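PDB 1P35: early 35 kDa protein from Autographa californica nucleopolyhedrovirus, which blocks host caspases to suppress the apoptosis that viral infection triggers in insect cells, and also inhibits the host's antiviral RNA interference. Local coordinates for residues 134-139 with 182-187; 42-48 with 148-154; 211-217 with 284-290. One frame throughout, in Å; residues are numbered along the deposited sequence.

Contact 1. Residues 134-139 with 182-187; sequences KYCLPK and AHEIND
Two hydrogen bonds join residues 134-139 to the loop 182-187, and both use Tyr135. Its carbonyl O, on helix 126-135, accepts the backbone N-H of Ile185 at 2.7 Å. Its hydroxyl OH donates to OD1 of Asp187 at 2.6 Å, reaching the syn side of a carboxylate whose plane stands 79° from that of the ring. Asp187 is poorly ordered, which makes this second bond the less certain one. The positive end of Lys134 lies near the same carboxylate, too far away for a salt bridge.

Apolar packing centres on Ile185. Its CB lies in plane at the edge of the Tyr135 ring, 4.0 Å from CD1, while CD of Lys134 sits over one face of that ring. The tip CD1 of Ile185 continues to Pro138 CB, 3.8 Å away, and CG1 meets Lys139 CD at 3.5 Å. Bends at chi2 (-51°) and chi3 (-66°) fold the Lys139 chain across Ile185, carrying its ammonium past the loop to the carbonyl O of Asn289. Cys136 SG touches Glu184 CB, and the carboxylate of Glu184 turns away to the backbone N of Ile3.

The arrangement is a surface contact, hydrogen-bonded and apolar, in which an irregular loop between strands 176-179 and 191-199 lies against the chain where helix 126-135 gives way to the short, weakly bonded helix 137-140.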
loop_
_atom_site.group_PDB
_atom_site.type_symbol
_atom_site.label_atom_id
_atom_site.label_comp_id
_atom_site.label_asym_id
_atom_site.label_seq_id
_atom_site.Cartn_x
_atom_site.Cartn_y
_atom_site.Cartn_z
ATOM N N LYS A 134 -12.708 29.824 24.449
ATOM C CA LYS A 134 -13.753 29.014 25.080
ATOM C C LYS A 134 -13.627 27.515 24.783
ATOM O O LYS A 134 -13.775 26.680 25.674
ATOM C CB LYS A 134 -15.133 29.437 24.604
ATOM C CG LYS A 134 -16.245 28.680 25.367
ATOM C CD LYS A 134 -17.617 29.110 24.878
ATOM C CE LYS A 134 -18.734 28.541 25.748
ATOM N NZ LYS A 134 -20.032 28.986 25.149
ATOM N N TYR A 135 -13.335 27.174 23.533
ATOM C CA TYR A 135 -13.318 25.769 23.179
ATOM C C TYR A 135 -11.977 25.073 23.026
ATOM O O TYR A 135 -11.916 23.849 23.146
ATOM C CB TYR A 135 -14.135 25.574 21.908
ATOM C CG TYR A 135 -15.576 26.013 22.058
ATOM C CD1 TYR A 135 -16.445 25.337 22.928
ATOM C CD2 TYR A 135 -16.090 27.056 21.280
ATOM C CE1 TYR A 135 -17.812 25.680 23.013
ATOM C CE2 TYR A 135 -17.446 27.418 21.350
ATOM C CZ TYR A 135 -18.299 26.717 22.217
ATOM O OH TYR A 135 -19.626 27.039 22.266
ATOM N N CYS A 136 -10.928 25.852 22.759
ATOM C CA CYS A 136 -9.597 25.326 22.551
ATOM C C CYS A 136 -8.620 25.572 23.706
ATOM O O CYS A 136 -8.026 24.625 24.222
ATOM C CB CYS A 136 -9.007 25.939 21.278
ATOM S SG CYS A 136 -10.034 25.732 19.762
ATOM N N LEU A 137 -8.459 26.834 24.125
ATOM C CA LEU A 137 -7.486 27.146 25.163
ATOM C C LEU A 137 -7.498 26.187 26.332
ATOM O O LEU A 137 -6.439 25.651 26.696
ATOM C CB LEU A 137 -7.671 28.560 25.684
ATOM C CG LEU A 137 -6.496 28.955 26.577
ATOM C CD1 LEU A 137 -5.300 29.318 25.656
ATOM C CD2 LEU A 137 -6.868 30.136 27.468
ATOM N N PRO A 138 -8.705 25.890 26.890
ATOM C CA PRO A 138 -8.870 24.979 28.048
ATOM C C PRO A 138 -8.303 23.540 27.843
ATOM O O PRO A 138 -7.953 22.854 28.807
ATOM C CB PRO A 138 -10.404 24.953 28.279
ATOM C CG PRO A 138 -10.877 26.324 27.747
ATOM C CD PRO A 138 -10.018 26.338 26.405
ATOM N N LYS A 139 -8.203 23.083 26.599
ATOM C CA LYS A 139 -7.696 21.738 26.370
ATOM C C LYS A 139 -6.185 21.783 26.176
ATOM O O LYS A 139 -5.553 20.750 25.992
ATOM C CB LYS A 139 -8.398 21.110 25.141
ATOM C CG LYS A 139 -9.985 21.094 25.224
ATOM C CD LYS A 139 -10.440 20.476 26.570
ATOM C CE LYS A 139 -10.061 19.002 26.656
ATOM N NZ LYS A 139 -10.205 18.372 28.005
ATOM N N ALA A 182 -7.176 14.223 22.994
ATOM C CA ALA A 182 -8.231 15.227 23.227
ATOM C C ALA A 182 -8.586 16.146 22.043
ATOM O O ALA A 182 -7.734 16.489 21.178
ATOM C CB ALA A 182 -7.887 16.102 24.491
ATOM N N HIS A 183 -9.852 16.553 22.034
ATOM C CA HIS A 183 -10.386 17.417 20.980
ATOM C C HIS A 183 -10.704 18.774 21.597
ATOM O O HIS A 183 -10.673 18.933 22.851
ATOM C CB HIS A 183 -11.712 16.857 20.432
ATOM C CG HIS A 183 -11.680 15.391 20.103
ATOM N ND1 HIS A 183 -11.380 14.912 18.849
ATOM C CD2 HIS A 183 -11.909 14.303 20.873
ATOM C CE1 HIS A 183 -11.431 13.594 18.856
ATOM N NE2 HIS A 183 -11.750 13.197 20.074
ATOM N N GLU A 184 -10.980 19.758 20.732
ATOM C CA GLU A 184 -11.411 21.031 21.252
ATOM C C GLU A 184 -12.808 20.726 21.891
ATOM O O GLU A 184 -13.512 19.801 21.477
ATOM C CB GLU A 184 -11.603 22.021 20.132
ATOM C CG GLU A 184 -12.649 21.610 19.157
ATOM C CD GLU A 184 -12.147 20.653 18.079
ATOM O OE1 GLU A 184 -11.117 19.981 18.256
ATOM O OE2 GLU A 184 -12.815 20.557 17.045
ATOM N N ILE A 185 -13.213 21.503 22.883
ATOM C CA ILE A 185 -14.529 21.299 23.532
ATOM C C ILE A 185 -15.678 21.602 22.562
ATOM O O ILE A 185 -15.480 22.394 21.634
ATOM C CB ILE A 185 -14.654 22.252 24.735
ATOM C CG1 ILE A 185 -13.451 22.047 25.663
ATOM C CG2 ILE A 185 -15.971 22.016 25.494
ATOM C CD1 ILE A 185 -13.361 23.087 26.784
ATOM N N ASN A 186 -16.845 20.951 22.721
ATOM C CA ASN A 186 -18.050 21.263 21.889
ATOM C C ASN A 186 -19.258 21.427 22.849
ATOM O O ASN A 186 -19.199 21.038 24.023
ATOM C CB ASN A 186 -18.407 20.198 20.828
ATOM C CG ASN A 186 -18.807 18.853 21.453
ATOM O OD1 ASN A 186 -19.665 18.780 22.359
ATOM N ND2 ASN A 186 -18.188 17.783 20.968
ATOM N N ASP A 187 -20.355 21.983 22.356
ATOM C CA ASP A 187 -21.492 22.265 23.237
ATOM C C ASP A 187 -22.252 21.086 23.791
ATOM O O ASP A 187 -22.744 21.134 24.908
ATOM C CB ASP A 187 -22.478 23.203 22.535
ATOM C CG ASP A 187 -21.841 24.515 22.141
ATOM O OD1 ASP A 187 -21.344 25.232 23.047
ATOM O OD2 ASP A 187 -21.835 24.813 20.929
#

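Contact 2. Residues 42-48 with 148-154; sequences VLMMFNI and YVAVCVL
A chi1 of 58° sets CG of Phe46 between its backbone N and carbonyl carbon, swinging the ring across to Ala150 and Cys152 on the partner strand. Ala150 CB lies over one ring face in a CH-pi contact, 4.0 Å from the centroid and displaced toward the rim. Cys152 SG comes in obliquely, 3.8 Å from Phe46 CE2, as a sulfur-aromatic contact. In Ile48, a similar chi1 of 54° brings CG1 to within 3.8 Å of Tyr148 CB, the two side chains crossing at about a right angle.

The strands are antiparallel, and paired backbone hydrogen bonds join Val42 to Leu154, Met44 to Cys152, Phe46 to Ala150 and Ile48 to Tyr148. Tyr148 O is gripped twice: Asn47 ND2 and Ile48 N, each 3.1 Å from it, approach from opposite faces of its carbonyl plane. The same Asn47 amide also donates to Leu140 O, so it ties the strand pair to helix 137-140. On the Asn47 side of the sheet, Met45 SD lies alongside Val151 CG2 at 4.0 Å, and Leu43 runs side by side with Val153.

Strand 2-4 bonds to the outer edge of 42-48 and strand 98-106 to that of 148-154, making both strands internal. The Phe46 face packs on strands 24-33 and 164-170, where Phe46 stacks with Tyr29 and both Met44 and Cys152 touch Leu166.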
loop_
_atom_site.group_PDB
_atom_site.type_symbol
_atom_site.label_atom_id
_atom_site.label_comp_id
_atom_site.label_asym_id
_atom_site.label_seq_id
_atom_site.Cartn_x
_atom_site.Cartn_y
_atom_site.Cartn_z
ATOM N N VAL A 42 -6.022 26.321 9.239
ATOM C CA VAL A 42 -6.530 25.468 10.292
ATOM C C VAL A 42 -5.379 25.521 11.315
ATOM O O VAL A 42 -4.207 25.349 10.951
ATOM C CB VAL A 42 -6.685 23.992 9.792
ATOM C CG1 VAL A 42 -7.043 23.076 10.952
ATOM C CG2 VAL A 42 -7.727 23.911 8.687
ATOM N N LEU A 43 -5.706 25.808 12.567
ATOM C CA LEU A 43 -4.715 25.824 13.640
ATOM C C LEU A 43 -5.033 24.595 14.520
ATOM O O LEU A 43 -6.068 24.554 15.192
ATOM C CB LEU A 43 -4.846 27.095 14.489
ATOM C CG LEU A 43 -5.027 28.392 13.687
ATOM C CD1 LEU A 43 -4.906 29.625 14.572
ATOM C CD2 LEU A 43 -3.975 28.427 12.580
ATOM N N MET A 44 -4.193 23.571 14.449
ATOM C CA MET A 44 -4.397 22.399 15.278
ATOM C C MET A 44 -3.356 22.459 16.397
ATOM O O MET A 44 -2.181 22.642 16.138
ATOM C CB MET A 44 -4.222 21.117 14.471
ATOM C CG MET A 44 -4.253 19.865 15.352
ATOM S SD MET A 44 -4.299 18.260 14.503
ATOM C CE MET A 44 -2.674 18.171 13.685
ATOM N N MET A 45 -3.776 22.329 17.635
ATOM C CA MET A 45 -2.802 22.418 18.713
ATOM C C MET A 45 -2.968 21.315 19.675
ATOM O O MET A 45 -4.057 20.770 19.804
ATOM C CB MET A 45 -2.954 23.743 19.439
ATOM C CG MET A 45 -3.057 24.970 18.494
ATOM S SD MET A 45 -2.686 26.419 19.476
ATOM C CE MET A 45 -3.507 27.709 18.435
ATOM N N PHE A 46 -1.899 20.936 20.359
ATOM C CA PHE A 46 -2.089 19.874 21.327
ATOM C C PHE A 46 -0.892 19.804 22.246
ATOM O O PHE A 46 0.220 20.293 21.933
ATOM C CB PHE A 46 -2.356 18.530 20.594
ATOM C CG PHE A 46 -1.247 18.106 19.616
ATOM C CD1 PHE A 46 -0.060 17.519 20.085
ATOM C CD2 PHE A 46 -1.409 18.277 18.224
ATOM C CE1 PHE A 46 0.950 17.096 19.206
ATOM C CE2 PHE A 46 -0.404 17.864 17.320
ATOM C CZ PHE A 46 0.785 17.264 17.817
ATOM N N ASN A 47 -1.125 19.197 23.390
ATOM C CA ASN A 47 -0.092 19.060 24.387
ATOM C C ASN A 47 0.942 17.982 24.072
ATOM O O ASN A 47 0.621 16.948 23.455
ATOM C CB ASN A 47 -0.745 18.763 25.749
ATOM C CG ASN A 47 -1.451 19.967 26.347
ATOM O OD1 ASN A 47 -2.541 19.851 26.937
ATOM N ND2 ASN A 47 -0.821 21.125 26.237
ATOM N N ILE A 48 2.185 18.266 24.462
ATOM C CA ILE A 48 3.293 17.327 24.349
ATOM C C ILE A 48 4.084 17.469 25.671
ATOM O O ILE A 48 3.956 18.478 26.362
ATOM C CB ILE A 48 4.177 17.571 23.069
ATOM C CG1 ILE A 48 4.667 19.013 23.006
ATOM C CG2 ILE A 48 3.385 17.172 21.793
ATOM C CD1 ILE A 48 5.527 19.286 21.782
ATOM N N TYR A 148 4.159 21.162 27.172
ATOM C CA TYR A 148 4.271 22.130 26.074
ATOM C C TYR A 148 3.097 22.068 25.107
ATOM O O TYR A 148 2.172 21.270 25.291
ATOM C CB TYR A 148 5.584 21.941 25.311
ATOM C CG TYR A 148 6.796 22.398 26.098
ATOM C CD1 TYR A 148 7.187 21.722 27.262
ATOM C CD2 TYR A 148 7.519 23.521 25.708
ATOM C CE1 TYR A 148 8.257 22.149 28.018
ATOM C CE2 TYR A 148 8.600 23.966 26.465
ATOM C CZ TYR A 148 8.959 23.265 27.629
ATOM O OH TYR A 148 9.993 23.686 28.407
ATOM N N VAL A 149 3.142 22.893 24.067
ATOM C CA VAL A 149 2.051 22.919 23.094
ATOM C C VAL A 149 2.554 22.977 21.665
ATOM O O VAL A 149 3.281 23.906 21.307
ATOM C CB VAL A 149 1.131 24.143 23.272
ATOM C CG1 VAL A 149 0.074 24.141 22.162
ATOM C CG2 VAL A 149 0.451 24.139 24.657
ATOM N N ALA A 150 2.177 21.985 20.861
ATOM C CA ALA A 150 2.577 21.953 19.456
ATOM C C ALA A 150 1.513 22.744 18.711
ATOM O O ALA A 150 0.327 22.462 18.879
ATOM C CB ALA A 150 2.637 20.476 18.925
ATOM N N VAL A 151 1.933 23.720 17.889
ATOM C CA VAL A 151 0.987 24.570 17.141
ATOM C C VAL A 151 1.170 24.189 15.677
ATOM O O VAL A 151 2.239 24.393 15.104
ATOM C CB VAL A 151 1.330 26.060 17.356
ATOM C CG1 VAL A 151 0.387 26.935 16.548
ATOM C CG2 VAL A 151 1.297 26.408 18.879
ATOM N N CYS A 152 0.139 23.605 15.085
ATOM C CA CYS A 152 0.226 23.111 13.718
ATOM C C CYS A 152 -0.639 23.911 12.751
ATOM O O CYS A 152 -1.841 23.998 12.950
ATOM C CB CYS A 152 -0.153 21.649 13.769
ATOM S SG CYS A 152 0.806 20.803 15.170
ATOM N N VAL A 153 -0.035 24.509 11.721
ATOM C CA VAL A 153 -0.812 25.347 10.801
ATOM C C VAL A 153 -0.987 24.680 9.455
ATOM O O VAL A 153 -0.053 24.134 8.907
ATOM C CB VAL A 153 -0.180 26.752 10.545
ATOM C CG1 VAL A 153 -1.123 27.570 9.650
ATOM C CG2 VAL A 153 0.064 27.507 11.871
ATOM N N LEU A 154 -2.214 24.688 8.948
ATOM C CA LEU A 154 -2.473 24.079 7.670
ATOM C C LEU A 154 -2.935 25.166 6.724
ATOM O O LEU A 154 -4.008 25.727 6.919
ATOM C CB LEU A 154 -3.554 23.004 7.802
ATOM C CG LEU A 154 -3.805 22.172 6.539
ATOM C CD1 LEU A 154 -2.515 21.463 6.187
ATOM C CD2 LEU A 154 -4.933 21.116 6.782
#

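Contact 3. Residues 211-217 with 284-290. With EDO (1,2-ethanediol), chain F.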
loop_
_atom_site.group_PDB
_atom_site.type_symbol
_atom_site.label_atom_id
_atom_site.label_comp_id
_atom_site.label_asym_id
_atom_site.label_seq_id
_atom_site.Cartn_x
_atom_site.Cartn_y
_atom_site.Cartn_z
ATOM N N GLU A 211 -10.472 3.452 32.739
ATOM C CA GLU A 211 -11.336 4.624 32.702
ATOM C C GLU A 211 -11.670 5.051 31.252
ATOM O O GLU A 211 -12.778 5.437 30.950
ATOM C CB GLU A 211 -10.647 5.804 33.403
ATOM C CG GLU A 211 -11.420 7.129 33.208
ATOM C CD GLU A 211 -10.719 8.348 33.796
ATOM O OE1 GLU A 211 -9.493 8.540 33.573
ATOM O OE2 GLU A 211 -11.411 9.135 34.457
ATOM N N PHE A 212 -10.670 5.030 30.365
ATOM C CA PHE A 212 -10.918 5.481 28.994
ATOM C C PHE A 212 -11.876 4.478 28.272
ATOM O O PHE A 212 -12.878 4.881 27.661
ATOM C CB PHE A 212 -9.551 5.635 28.240
ATOM C CG PHE A 212 -9.554 6.706 27.198
ATOM C CD1 PHE A 212 -10.281 6.546 26.010
ATOM C CD2 PHE A 212 -8.886 7.901 27.414
ATOM C CE1 PHE A 212 -10.342 7.582 25.048
ATOM C CE2 PHE A 212 -8.939 8.937 26.459
ATOM C CZ PHE A 212 -9.666 8.780 25.280
ATOM N N VAL A 213 -11.576 3.176 28.382
ATOM C CA VAL A 213 -12.384 2.149 27.719
ATOM C C VAL A 213 -13.839 2.039 28.234
ATOM O O VAL A 213 -14.764 1.874 27.428
ATOM C CB VAL A 213 -11.679 0.783 27.775
ATOM C CG1 VAL A 213 -12.568 -0.347 27.192
ATOM C CG2 VAL A 213 -10.357 0.862 26.958
ATOM N N GLN A 214 -14.033 2.168 29.554
ATOM C CA GLN A 214 -15.378 2.097 30.165
ATOM C C GLN A 214 -16.273 3.225 29.627
ATOM O O GLN A 214 -17.500 3.052 29.525
ATOM C CB GLN A 214 -15.289 2.239 31.706
ATOM C CG GLN A 214 -14.627 1.092 32.357
ATOM C CD GLN A 214 -14.331 1.326 33.846
ATOM O OE1 GLN A 214 -14.484 2.429 34.388
ATOM N NE2 GLN A 214 -13.863 0.286 34.488
ATOM N N SER A 215 -15.661 4.371 29.311
ATOM C CA SER A 215 -16.397 5.543 28.800
ATOM C C SER A 215 -16.808 5.426 27.316
ATOM O O SER A 215 -17.665 6.180 26.822
ATOM C CB SER A 215 -15.545 6.810 28.945
ATOM O OG SER A 215 -14.552 6.893 27.910
ATOM N N LEU A 216 -16.223 4.467 26.612
ATOM C CA LEU A 216 -16.484 4.337 25.158
ATOM C C LEU A 216 -17.815 3.749 24.786
ATOM O O LEU A 216 -18.231 2.797 25.395
ATOM C CB LEU A 216 -15.428 3.468 24.468
ATOM C CG LEU A 216 -13.985 3.849 24.644
ATOM C CD1 LEU A 216 -13.160 2.838 23.931
ATOM C CD2 LEU A 216 -13.777 5.244 24.124
ATOM N N ILE A 217 -18.439 4.316 23.753
ATOM C CA ILE A 217 -19.700 3.830 23.240
ATOM C C ILE A 217 -19.350 3.249 21.847
ATOM O O ILE A 217 -18.859 3.992 20.997
ATOM C CB ILE A 217 -20.677 4.987 23.007
ATOM C CG1 ILE A 217 -21.007 5.715 24.312
ATOM C CG2 ILE A 217 -21.930 4.414 22.316
ATOM C CD1 ILE A 217 -21.891 4.891 25.287
ATOM N N VAL A 284 -15.777 5.568 17.731
ATOM C CA VAL A 284 -16.446 5.335 19.001
ATOM C C VAL A 284 -16.753 6.700 19.528
ATOM O O VAL A 284 -16.119 7.670 19.093
ATOM C CB VAL A 284 -15.542 4.583 19.994
ATOM C CG1 VAL A 284 -15.179 3.251 19.413
ATOM C CG2 VAL A 284 -14.229 5.412 20.268
ATOM N N THR A 285 -17.743 6.798 20.417
ATOM C CA THR A 285 -18.080 8.095 21.003
ATOM C C THR A 285 -17.905 8.010 22.534
ATOM O O THR A 285 -17.986 6.931 23.122
ATOM C CB THR A 285 -19.523 8.488 20.705
ATOM O OG1 THR A 285 -20.375 7.542 21.344
ATOM C CG2 THR A 285 -19.796 8.504 19.171
ATOM N N SER A 286 -17.677 9.146 23.166
ATOM C CA SER A 286 -17.469 9.185 24.612
ATOM C C SER A 286 -17.646 10.576 25.131
ATOM O O SER A 286 -17.560 11.530 24.382
ATOM C CB SER A 286 -16.050 8.745 24.958
ATOM O OG SER A 286 -15.764 8.915 26.303
ATOM N N ALA A 287 -17.895 10.660 26.432
ATOM C CA ALA A 287 -18.074 11.899 27.155
ATOM C C ALA A 287 -16.698 12.331 27.698
ATOM O O ALA A 287 -16.519 13.468 28.048
ATOM C CB ALA A 287 -19.060 11.688 28.322
ATOM N N LEU A 288 -15.761 11.390 27.818
ATOM C CA LEU A 288 -14.400 11.710 28.265
ATOM C C LEU A 288 -13.682 12.326 27.045
ATOM O O LEU A 288 -13.610 11.697 25.992
ATOM C CB LEU A 288 -13.597 10.428 28.653
ATOM C CG LEU A 288 -13.496 9.910 30.092
ATOM C CD1 LEU A 288 -12.667 8.622 30.133
ATOM C CD2 LEU A 288 -12.828 10.975 30.982
ATOM N N ASN A 289 -13.152 13.524 27.201
ATOM C CA ASN A 289 -12.410 14.199 26.137
ATOM C C ASN A 289 -11.058 14.509 26.723
ATOM O O ASN A 289 -10.846 15.597 27.248
ATOM C CB ASN A 289 -13.077 15.519 25.744
ATOM C CG ASN A 289 -12.260 16.264 24.708
ATOM O OD1 ASN A 289 -11.701 15.651 23.802
ATOM N ND2 ASN A 289 -12.201 17.574 24.820
ATOM N N LYS A 290 -10.145 13.552 26.693
ATOM C CA LYS A 290 -8.841 13.779 27.289
ATOM C C LYS A 290 -7.620 13.093 26.615
ATOM O O LYS A 290 -7.768 12.178 25.796
ATOM C CB LYS A 290 -8.910 13.396 28.790
ATOM C CG LYS A 290 -9.364 11.989 29.067
ATOM C CD LYS A 290 -9.273 11.593 30.568
ATOM C CE LYS A 290 -7.849 11.414 31.083
ATOM N NZ LYS A 290 -7.823 10.947 32.509
HETATM C C1 EDO F . -21.159 8.759 27.573
HETATM O O1 EDO F . -22.400 8.014 27.465
HETATM C C2 EDO F . -20.090 7.842 28.103
HETATM O O2 EDO F . -18.813 8.380 27.804
#
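An ST turn at the end of strand 284-286 meets helix 206-215 around Ser215, and a single antiparallel bridge follows at Ile217. In the turn, Ser286 OG accepts the backbone N-H of Leu288 at 2.9 Å. Across the contact the same oxygen lies 2.9 Å from Ser215 OG, which in turn donates to Phe212 O at 2.6 Å. A chi1 of 78° points the Ser215 hydroxyl back toward that carbonyl, one turn earlier in the helix. The bridge pairs Ile217 with Thr285: Ile217 N reaches Thr285 O at 2.7 Å, nearly in line with the carbonyl bond, and Thr285 N returns a bond to Ile217 O.

One hydroxyl of an ethanediol, probably from the crystallisation liquor, bridges the two segments: O2 donates to Ser215 O at 2.7 Å and accepts from Ala287 N at 2.8 Å, linking Ser215 to the turn.

Beyond the serines, Leu288 rests its CD1 against the helix, on Glu211 O and beside Ser215 OG, 3.6 Å from Glu211 CG; the Leu288 and Glu211 side chains cross at about a right angle. Farther out, Lys290 NZ forms a salt bridge with Glu211 OE1 at 3.1 Å, on the syn side but 33° out of the carboxylate plane. Lys290 slides past Phe212 in the opposite direction, and its carbonyl O lies in the plane of the Phe212 ring, at the edge. Leu216 CD2 packs against Val284 CG2.

Strand 284-286 is also bonded to strand 191-199, through Val284 with Tyr193 and Ser286 with Tyr191. The helix rests on strand 276-282, where Phe212 and Leu216 touch Leu281, while Val213 reaches Tyr230 of strand 227-234 and Phe268 of strand 259-271.

Contact 1 lies between the other two: its centre is about 13 Å from that of contact 2 and about 16 Å from that of contact 3. Contacts 2 and 3 are about 23 Å apart between centres and about 8 Å between nearest atoms, although both reach the same extended system of strands. Along the chain the segments of contacts 1 and 2 alternate; contact 3 comes after both. Contacts 1 and 2 touch where Lys139 O packs 3.3 Å from Asn47 OD1. Asn289 of contact 3 holds both segments of contact 1, one through each of its oxygens, OD1 accepting from His183 N. Contact 1 thereby bridges strand pair 42-48/148-154 and segment 284-290, which do not touch each other.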